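Local atomic coordinates of beta-Ala-His dipeptidase (PDB entry 3DLJ), a protein that hydrolyses carnosine, anserine and other Xaa-His dipeptides as a secreted, zinc-dependent metallopeptidase of the M20 family. Residues Tyr108-Val113 with Thr142-Pro147; Tyr226-Val231 with Ile348-Ile353. All blocks are in the same frame, centred on the assembly; numbering follows the deposited sequence.

Contact 1. Residues Tyr108-Val113 with Thr142-Pro147; sequences YGHLDV and TDNKGP. With ZN (zinc ion), chain D; ZN (zinc ion), chain C.
His110 and Asp143 meet through a zinc ion rather than a hydrogen bond, and a cis peptide bond joins Asp143, a ligand of both zincs, to Asn144. This is the two-zinc centre of the M20 peptidases, built where strand 104-110 runs out into a loop facing the start of helix 141-160. His110 NE2 binds the zinc of chain D at 2.0 Å, and Asp143 OD1 takes the same ion, with the imidazole and carboxylate planes turned 84° apart. Asp143 OD2 reaches the zinc of chain C at 2.2 Å, so one carboxylate bridges both metals. Asp206 completes the protein ligands of the first ion, Glu178 and His456 those of the second.

Two further contacts add to the hold of the NE2-zinc bond on the imidazole. Its ND1 donates to Asp112 O, which lies in the ring plane, at 2.9 Å; over one face sits Asn144 CB, a CH-pi contact 3.7 Å from the ring centroid. The Asn144 amide plane is tilted 27° from the ring; its strongest polar partner is Ser205, and a water links OD1 to Tyr108 O. Asp112, an active-site residue by similarity, sends OD2 to Ser41 OG and Glu178 N, tying second shell to first.

Lys145 extends beside the loop, its CG against Leu111 CD2, its CE 3.9 Å from Val113 CG1, and its NZ hydrogen-bonded to Ser39 OG. Between the two segments one water donates to His110 O and Asp112 O while accepting from Asn144 N at 2.9 Å.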
ATOM      1  N   TYR A 108      -5.674 -10.210   6.473  1.00 31.25           N
ATOM      2  CA  TYR A 108      -4.568 -10.265   5.524  1.00 31.75           C
ATOM      3  C   TYR A 108      -3.546  -9.180   5.891  1.00 31.89           C
ATOM      4  O   TYR A 108      -3.912  -8.013   6.114  1.00 31.88           O
ATOM      5  CB  TYR A 108      -5.025 -10.097   4.041  1.00 31.75           C
ATOM      6  CG  TYR A 108      -3.847  -9.726   3.154  1.00 32.33           C
ATOM      7  CD1 TYR A 108      -3.042 -10.718   2.547  1.00 32.65           C
ATOM      8  CD2 TYR A 108      -3.471  -8.398   2.998  1.00 28.95           C
ATOM      9  CE1 TYR A 108      -1.917 -10.358   1.783  1.00 32.41           C
ATOM     10  CE2 TYR A 108      -2.363  -8.040   2.243  1.00 30.12           C
ATOM     11  CZ  TYR A 108      -1.595  -9.003   1.655  1.00 31.94           C
ATOM     12  OH  TYR A 108      -0.510  -8.597   0.923  1.00 34.58           O
ATOM     13  N   GLY A 109      -2.269  -9.558   5.948  1.00 31.25           N
ATOM     14  CA  GLY A 109      -1.201  -8.546   6.037  1.00 31.32           C
ATOM     15  C   GLY A 109       0.056  -8.982   5.318  1.00 30.57           C
ATOM     16  O   GLY A 109       0.104 -10.086   4.796  1.00 31.47           O
ATOM     17  N   HIS A 110       1.072  -8.126   5.288  1.00 30.72           N
ATOM     18  CA  HIS A 110       2.374  -8.490   4.676  1.00 30.78           C
ATOM     19  C   HIS A 110       3.518  -8.035   5.553  1.00 30.89           C
ATOM     20  O   HIS A 110       3.438  -6.976   6.197  1.00 30.93           O
ATOM     21  CB  HIS A 110       2.535  -7.954   3.238  1.00 30.00           C
ATOM     22  CG  HIS A 110       2.636  -6.453   3.139  1.00 29.64           C
ATOM     23  ND1 HIS A 110       3.839  -5.774   3.186  1.00 29.53           N
ATOM     24  CD2 HIS A 110       1.683  -5.504   2.971  1.00 26.20           C
ATOM     25  CE1 HIS A 110       3.624  -4.476   3.063  1.00 25.97           C
ATOM     26  NE2 HIS A 110       2.323  -4.286   2.930  1.00 26.12           N
ATOM     27  N   LEU A 111       4.565  -8.855   5.605  1.00 31.26           N
ATOM     28  CA  LEU A 111       5.721  -8.574   6.473  1.00 31.81           C
ATOM     29  C   LEU A 111       7.005  -8.238   5.703  1.00 32.21           C
ATOM     30  O   LEU A 111       8.061  -8.040   6.302  1.00 32.52           O
ATOM     31  CB  LEU A 111       5.923  -9.701   7.486  1.00 31.60           C
ATOM     32  CG  LEU A 111       4.794  -9.736   8.531  1.00 31.88           C
ATOM     33  CD1 LEU A 111       4.935 -10.987   9.357  1.00 32.89           C
ATOM     34  CD2 LEU A 111       4.830  -8.516   9.439  1.00 28.18           C
ATOM     35  N   ASP A 112       6.892  -8.123   4.380  1.00 32.20           N
ATOM     36  CA  ASP A 112       7.942  -7.497   3.576  1.00 32.77           C
ATOM     37  C   ASP A 112       7.780  -5.978   3.538  1.00 32.48           C
ATOM     38  O   ASP A 112       6.663  -5.448   3.649  1.00 31.74           O
ATOM     39  CB  ASP A 112       7.974  -8.056   2.140  1.00 33.09           C
ATOM     40  CG  ASP A 112       6.699  -7.782   1.384  1.00 34.59           C
ATOM     41  OD1 ASP A 112       5.598  -8.041   1.945  1.00 37.33           O
ATOM     42  OD2 ASP A 112       6.789  -7.291   0.232  1.00 36.16           O
ATOM     43  N   VAL A 113       8.920  -5.301   3.373  1.00 32.16           N
ATOM     44  CA  VAL A 113       9.005  -3.839   3.352  1.00 31.74           C
ATOM     45  C   VAL A 113       9.688  -3.340   2.043  1.00 32.83           C
ATOM     46  O   VAL A 113      10.411  -4.106   1.347  1.00 32.35           O
ATOM     47  CB  VAL A 113       9.750  -3.302   4.624  1.00 31.49           C
ATOM     48  CG1 VAL A 113       8.971  -3.627   5.899  1.00 28.96           C
ATOM     49  CG2 VAL A 113      11.147  -3.888   4.710  1.00 29.66           C
ATOM     50  N   THR A 142       4.415   1.668   9.731  1.00 32.17           N
ATOM     51  CA  THR A 142       3.015   1.738   9.281  1.00 31.88           C
ATOM     52  C   THR A 142       2.730   0.696   8.153  1.00 31.76           C
ATOM     53  O   THR A 142       1.643   0.133   8.086  1.00 32.32           O
ATOM     54  CB  THR A 142       2.626   3.176   8.820  1.00 31.29           C
ATOM     55  OG1 THR A 142       1.254   3.434   9.152  1.00 33.54           O
ATOM     56  CG2 THR A 142       2.798   3.356   7.319  1.00 29.74           C
ATOM     57  N   ASP A 143       3.717   0.435   7.304  1.00 31.57           N
ATOM     58  CA  ASP A 143       3.550  -0.404   6.091  1.00 31.81           C
ATOM     59  C   ASP A 143       4.514  -1.632   6.051  1.00 31.07           C
ATOM     60  O   ASP A 143       5.583  -1.548   5.450  1.00 31.42           O
ATOM     61  CB  ASP A 143       3.774   0.498   4.866  1.00 31.53           C
ATOM     62  CG  ASP A 143       3.425  -0.169   3.538  1.00 33.43           C
ATOM     63  OD1 ASP A 143       2.797  -1.257   3.518  1.00 31.63           O
ATOM     64  OD2 ASP A 143       3.787   0.427   2.490  1.00 35.45           O
ATOM     65  N   ASN A 144       4.165  -2.774   6.649  1.00 30.58           N
ATOM     66  CA  ASN A 144       2.884  -3.044   7.310  1.00 30.09           C
ATOM     67  C   ASN A 144       3.017  -3.774   8.667  1.00 30.15           C
ATOM     68  O   ASN A 144       2.106  -4.485   9.071  1.00 31.08           O
ATOM     69  CB  ASN A 144       2.020  -3.875   6.356  1.00 29.83           C
ATOM     70  CG  ASN A 144       0.559  -3.903   6.743  1.00 29.53           C
ATOM     71  OD1 ASN A 144      -0.089  -4.952   6.662  1.00 29.52           O
ATOM     72  ND2 ASN A 144       0.023  -2.755   7.156  1.00 27.84           N
ATOM     73  N   LYS A 145       4.135  -3.597   9.377  1.00 30.05           N
ATOM     74  CA  LYS A 145       4.412  -4.377  10.609  1.00 29.54           C
ATOM     75  C   LYS A 145       3.610  -3.848  11.803  1.00 29.59           C
ATOM     76  O   LYS A 145       3.082  -4.635  12.597  1.00 30.04           O
ATOM     77  CB  LYS A 145       5.923  -4.416  10.904  1.00 28.99           C
ATOM     78  CG  LYS A 145       6.708  -5.296   9.902  1.00 30.20           C
ATOM     79  CD  LYS A 145       8.213  -5.020   9.871  1.00 28.58           C
ATOM     80  CE  LYS A 145       8.913  -6.046   8.996  1.00 29.26           C
ATOM     81  NZ  LYS A 145      10.396  -5.819   8.895  1.00 27.24           N
ATOM     82  N   GLY A 146       3.487  -2.524  11.903  1.00 29.14           N
ATOM     83  CA  GLY A 146       2.640  -1.885  12.929  1.00 29.24           C
ATOM     84  C   GLY A 146       1.209  -2.423  12.980  1.00 29.43           C
ATOM     85  O   GLY A 146       0.773  -2.916  14.017  1.00 29.91           O
ATOM     86  N   PRO A 147       0.445  -2.279  11.878  1.00 29.32           N
ATOM     87  CA  PRO A 147      -0.923  -2.806  11.869  1.00 29.33           C
ATOM     88  C   PRO A 147      -1.054  -4.343  11.944  1.00 29.78           C
ATOM     89  O   PRO A 147      -2.025  -4.842  12.507  1.00 31.16           O
ATOM     90  CB  PRO A 147      -1.517  -2.232  10.556  1.00 28.59           C
ATOM     91  CG  PRO A 147      -0.679  -1.080  10.217  1.00 27.19           C
ATOM     92  CD  PRO A 147       0.728  -1.518  10.644  1.00 28.95           C
TER
HETATM   93 ZN    ZN D2002       1.559  -2.502   2.659  1.00 30.29          ZN
HETATM   94 ZN    ZN C2001       3.789  -0.738   0.668  1.00 34.93          ZN
HETATM   95  O   HOH W   1      -3.085  -5.555   6.335  1.00 25.28           O
HETATM   96  O   HOH W   2       5.572  -5.301   6.285  1.00 24.55           O

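Contact 2. Residues Tyr226-Val231 with Ile348-Ile353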
ATOM      1  N   TYR A 226       1.209   1.306 -14.761  1.00 33.92           N
ATOM      2  CA  TYR A 226       2.599   1.662 -14.693  1.00 32.27           C
ATOM      3  C   TYR A 226       3.254   1.496 -16.073  1.00 32.35           C
ATOM      4  O   TYR A 226       3.186   0.424 -16.674  1.00 31.62           O
ATOM      5  CB  TYR A 226       3.302   0.799 -13.628  1.00 31.07           C
ATOM      6  CG  TYR A 226       4.508   1.503 -13.019  1.00 30.94           C
ATOM      7  CD1 TYR A 226       4.401   2.210 -11.818  1.00 29.72           C
ATOM      8  CD2 TYR A 226       5.749   1.493 -13.683  1.00 31.41           C
ATOM      9  CE1 TYR A 226       5.504   2.868 -11.270  1.00 28.70           C
ATOM     10  CE2 TYR A 226       6.847   2.139 -13.154  1.00 31.87           C
ATOM     11  CZ  TYR A 226       6.721   2.825 -11.956  1.00 31.18           C
ATOM     12  OH  TYR A 226       7.841   3.426 -11.467  1.00 31.76           O
ATOM     13  N   PHE A 227       3.862   2.573 -16.570  1.00 32.14           N
ATOM     14  CA  PHE A 227       4.503   2.578 -17.880  1.00 32.47           C
ATOM     15  C   PHE A 227       6.019   2.704 -17.769  1.00 32.79           C
ATOM     16  O   PHE A 227       6.542   3.393 -16.900  1.00 33.65           O
ATOM     17  CB  PHE A 227       3.931   3.691 -18.777  1.00 31.86           C
ATOM     18  CG  PHE A 227       2.495   3.462 -19.186  1.00 30.80           C
ATOM     19  CD1 PHE A 227       1.447   3.890 -18.373  1.00 30.19           C
ATOM     20  CD2 PHE A 227       2.194   2.813 -20.372  1.00 29.44           C
ATOM     21  CE1 PHE A 227       0.132   3.660 -18.731  1.00 29.18           C
ATOM     22  CE2 PHE A 227       0.865   2.587 -20.742  1.00 30.85           C
ATOM     23  CZ  PHE A 227      -0.163   3.009 -19.912  1.00 30.11           C
ATOM     24  N   MET A 228       6.708   1.979 -18.629  1.00 33.60           N
ATOM     25  CA  MET A 228       8.125   2.116 -18.816  1.00 34.90           C
ATOM     26  C   MET A 228       8.319   2.536 -20.252  1.00 34.95           C
ATOM     27  O   MET A 228       7.744   1.934 -21.149  1.00 35.38           O
ATOM     28  CB  MET A 228       8.803   0.778 -18.552  1.00 34.37           C
ATOM     29  CG  MET A 228       8.641   0.330 -17.083  1.00 33.88           C
ATOM     30  SD  MET A 228       9.794  -1.013 -16.748  1.00 38.63           S
ATOM     31  CE  MET A 228       9.428  -1.263 -15.032  1.00 34.05           C
ATOM     32  N   VAL A 229       9.116   3.578 -20.474  1.00 35.45           N
ATOM     33  CA  VAL A 229       9.390   4.064 -21.817  1.00 35.34           C
ATOM     34  C   VAL A 229      10.887   4.012 -22.066  1.00 35.88           C
ATOM     35  O   VAL A 229      11.628   4.868 -21.585  1.00 35.96           O
ATOM     36  CB  VAL A 229       8.895   5.528 -22.024  1.00 35.92           C
ATOM     37  CG1 VAL A 229       9.111   6.012 -23.490  1.00 34.99           C
ATOM     38  CG2 VAL A 229       7.444   5.685 -21.614  1.00 35.33           C
ATOM     39  N   GLU A 230      11.320   3.013 -22.834  1.00 36.49           N
ATOM     40  CA  GLU A 230      12.715   2.856 -23.195  1.00 37.56           C
ATOM     41  C   GLU A 230      13.061   3.592 -24.492  1.00 37.29           C
ATOM     42  O   GLU A 230      12.395   3.430 -25.514  1.00 37.24           O
ATOM     43  CB  GLU A 230      13.079   1.372 -23.277  1.00 37.28           C
ATOM     44  CG  GLU A 230      14.585   1.094 -23.418  1.00 39.95           C
ATOM     45  CD  GLU A 230      14.891  -0.372 -23.795  1.00 39.73           C
ATOM     46  OE1 GLU A 230      14.534  -0.809 -24.897  1.00 41.15           O
ATOM     47  OE2 GLU A 230      15.500  -1.087 -22.979  1.00 44.52           O
ATOM     48  N   VAL A 231      14.082   4.442 -24.428  1.00 37.26           N
ATOM     49  CA  VAL A 231      14.673   4.997 -25.632  1.00 37.59           C
ATOM     50  C   VAL A 231      16.128   4.514 -25.727  1.00 38.54           C
ATOM     51  O   VAL A 231      16.924   4.725 -24.818  1.00 38.11           O
ATOM     52  CB  VAL A 231      14.575   6.566 -25.717  1.00 37.19           C
ATOM     53  CG1 VAL A 231      15.037   7.034 -27.079  1.00 35.96           C
ATOM     54  CG2 VAL A 231      13.159   7.066 -25.461  1.00 36.57           C
ATOM     55  N   ILE A 348      15.271   4.539 -19.534  1.00 30.74           N
ATOM     56  CA  ILE A 348      13.885   4.107 -19.345  1.00 30.45           C
ATOM     57  C   ILE A 348      13.164   5.092 -18.419  1.00 30.37           C
ATOM     58  O   ILE A 348      13.505   5.216 -17.236  1.00 29.65           O
ATOM     59  CB  ILE A 348      13.774   2.641 -18.736  1.00 30.75           C
ATOM     60  CG1 ILE A 348      14.745   1.662 -19.418  1.00 30.45           C
ATOM     61  CG2 ILE A 348      12.330   2.075 -18.872  1.00 28.85           C
ATOM     62  CD1 ILE A 348      14.630   0.237 -18.920  1.00 29.91           C
ATOM     63  N   GLY A 349      12.172   5.786 -18.961  1.00 30.06           N
ATOM     64  CA  GLY A 349      11.331   6.658 -18.169  1.00 30.51           C
ATOM     65  C   GLY A 349      10.269   5.831 -17.465  1.00 31.57           C
ATOM     66  O   GLY A 349       9.779   4.849 -18.016  1.00 32.18           O
ATOM     67  N   LYS A 350       9.897   6.240 -16.251  1.00 32.43           N
ATOM     68  CA  LYS A 350       8.849   5.560 -15.474  1.00 31.71           C
ATOM     69  C   LYS A 350       7.778   6.535 -15.044  1.00 30.84           C
ATOM     70  O   LYS A 350       8.065   7.618 -14.507  1.00 31.16           O
ATOM     71  CB  LYS A 350       9.435   4.892 -14.230  1.00 31.62           C
ATOM     72  CG  LYS A 350      10.767   4.171 -14.438  1.00 33.76           C
ATOM     73  CD  LYS A 350      10.629   2.719 -14.822  1.00 32.82           C
ATOM     74  CE  LYS A 350      12.016   2.155 -15.135  1.00 34.60           C
ATOM     75  NZ  LYS A 350      12.608   1.433 -13.964  1.00 34.99           N
ATOM     76  N   PHE A 351       6.531   6.146 -15.269  1.00 30.10           N
ATOM     77  CA  PHE A 351       5.403   6.952 -14.863  1.00 29.51           C
ATOM     78  C   PHE A 351       4.164   6.068 -14.772  1.00 29.60           C
ATOM     79  O   PHE A 351       4.137   4.973 -15.314  1.00 29.32           O
ATOM     80  CB  PHE A 351       5.178   8.141 -15.834  1.00 28.73           C
ATOM     81  CG  PHE A 351       4.619   7.743 -17.199  1.00 27.69           C
ATOM     82  CD1 PHE A 351       3.243   7.715 -17.420  1.00 25.46           C
ATOM     83  CD2 PHE A 351       5.467   7.400 -18.240  1.00 27.20           C
ATOM     84  CE1 PHE A 351       2.715   7.377 -18.660  1.00 26.30           C
ATOM     85  CE2 PHE A 351       4.949   7.051 -19.497  1.00 28.62           C
ATOM     86  CZ  PHE A 351       3.572   7.048 -19.706  1.00 28.69           C
ATOM     87  N   SER A 352       3.151   6.548 -14.071  1.00 29.95           N
ATOM     88  CA  SER A 352       1.934   5.773 -13.922  1.00 30.54           C
ATOM     89  C   SER A 352       0.726   6.687 -13.900  1.00 30.14           C
ATOM     90  O   SER A 352       0.825   7.864 -13.587  1.00 30.22           O
ATOM     91  CB  SER A 352       1.983   4.878 -12.658  1.00 30.55           C
ATOM     92  OG  SER A 352       2.207   5.638 -11.481  1.00 30.97           O
ATOM     93  N   ILE A 353      -0.410   6.112 -14.243  1.00 30.27           N
ATOM     94  CA  ILE A 353      -1.678   6.790 -14.216  1.00 30.46           C
ATOM     95  C   ILE A 353      -2.605   6.016 -13.275  1.00 30.88           C
ATOM     96  O   ILE A 353      -2.899   4.830 -13.491  1.00 31.96           O
ATOM     97  CB  ILE A 353      -2.291   6.892 -15.651  1.00 30.35           C
ATOM     98  CG1 ILE A 353      -1.312   7.600 -16.608  1.00 30.24           C
ATOM     99  CG2 ILE A 353      -3.627   7.607 -15.620  1.00 27.83           C
ATOM    100  CD1 ILE A 353      -1.724   7.581 -18.084  1.00 31.17           C
TER
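Phe227 lays its CB over one face of the Phe351 ring, 3.7 Å from the centroid, in a CH-pi contact. The two phenyl planes are nearly parallel, 13° apart, but displaced, with centroids separated by 5.2 Å and little face-to-face overlap. Phe351 has its CG between the backbone N and the carbonyl carbon (chi1 72°), and the ring beyond it meets the neighbouring strand, with Val229 CG2 touching CE2 at its edge, in plane, at 3.5 Å.

In this antiparallel pairing Phe227 with Phe351 and Val229 with Gly349 are hydrogen-bonded pairs, and Met228 with Lys350 is a non-hydrogen-bonded one. Phe227 N to Phe351 O, at 2.7 Å, runs nearly along the C=O axis, whereas Gly349 N stands above the carbonyl plane of Val229.

The face carrying Tyr226, Met228 and Lys350 is partly exposed. There Tyr226 OH lies 3.5 Å from Lys350 CB, its ring CD1 lies beside Ser352 CB, and Met228 CG meets Lys350 CD. The bent lysine chain ends in a salt bridge to Glu331, while Glu230 pairs with Arg346.

A sheet with helices on one face is consistent with the smaller lid, or dimerisation, domain of M20 peptidases. Strand 324-331 flanks 346-355, and His328 NE2 hydrogen-bonds Ser352 OG; strand 384-397 flanks 216-232. On the buried face, Val368 of helix 361-377 packs on Phe227, Phe351 and Ile353, and Leu254 and Leu257 of helix 250-258 cover Val229.

Contact 1 and contact 2 occupy distinct parts of the enzyme, and both segments of contact 1 precede those of contact 2 in the chain. Their centres lie 28 Å apart and their nearest atoms about 14 Å, so the two do not meet. Contact 1 joins strand 104-110 and the loop after it to helix 141-160 and holds ligands of both zinc ions; contact 2 belongs to a separate sheet and contributes no metal ligand. Tyr226 marks its approach to the active site: its side chain comes about 10 Å from that of the zinc ligand His456 and about 13 Å from a zinc ion.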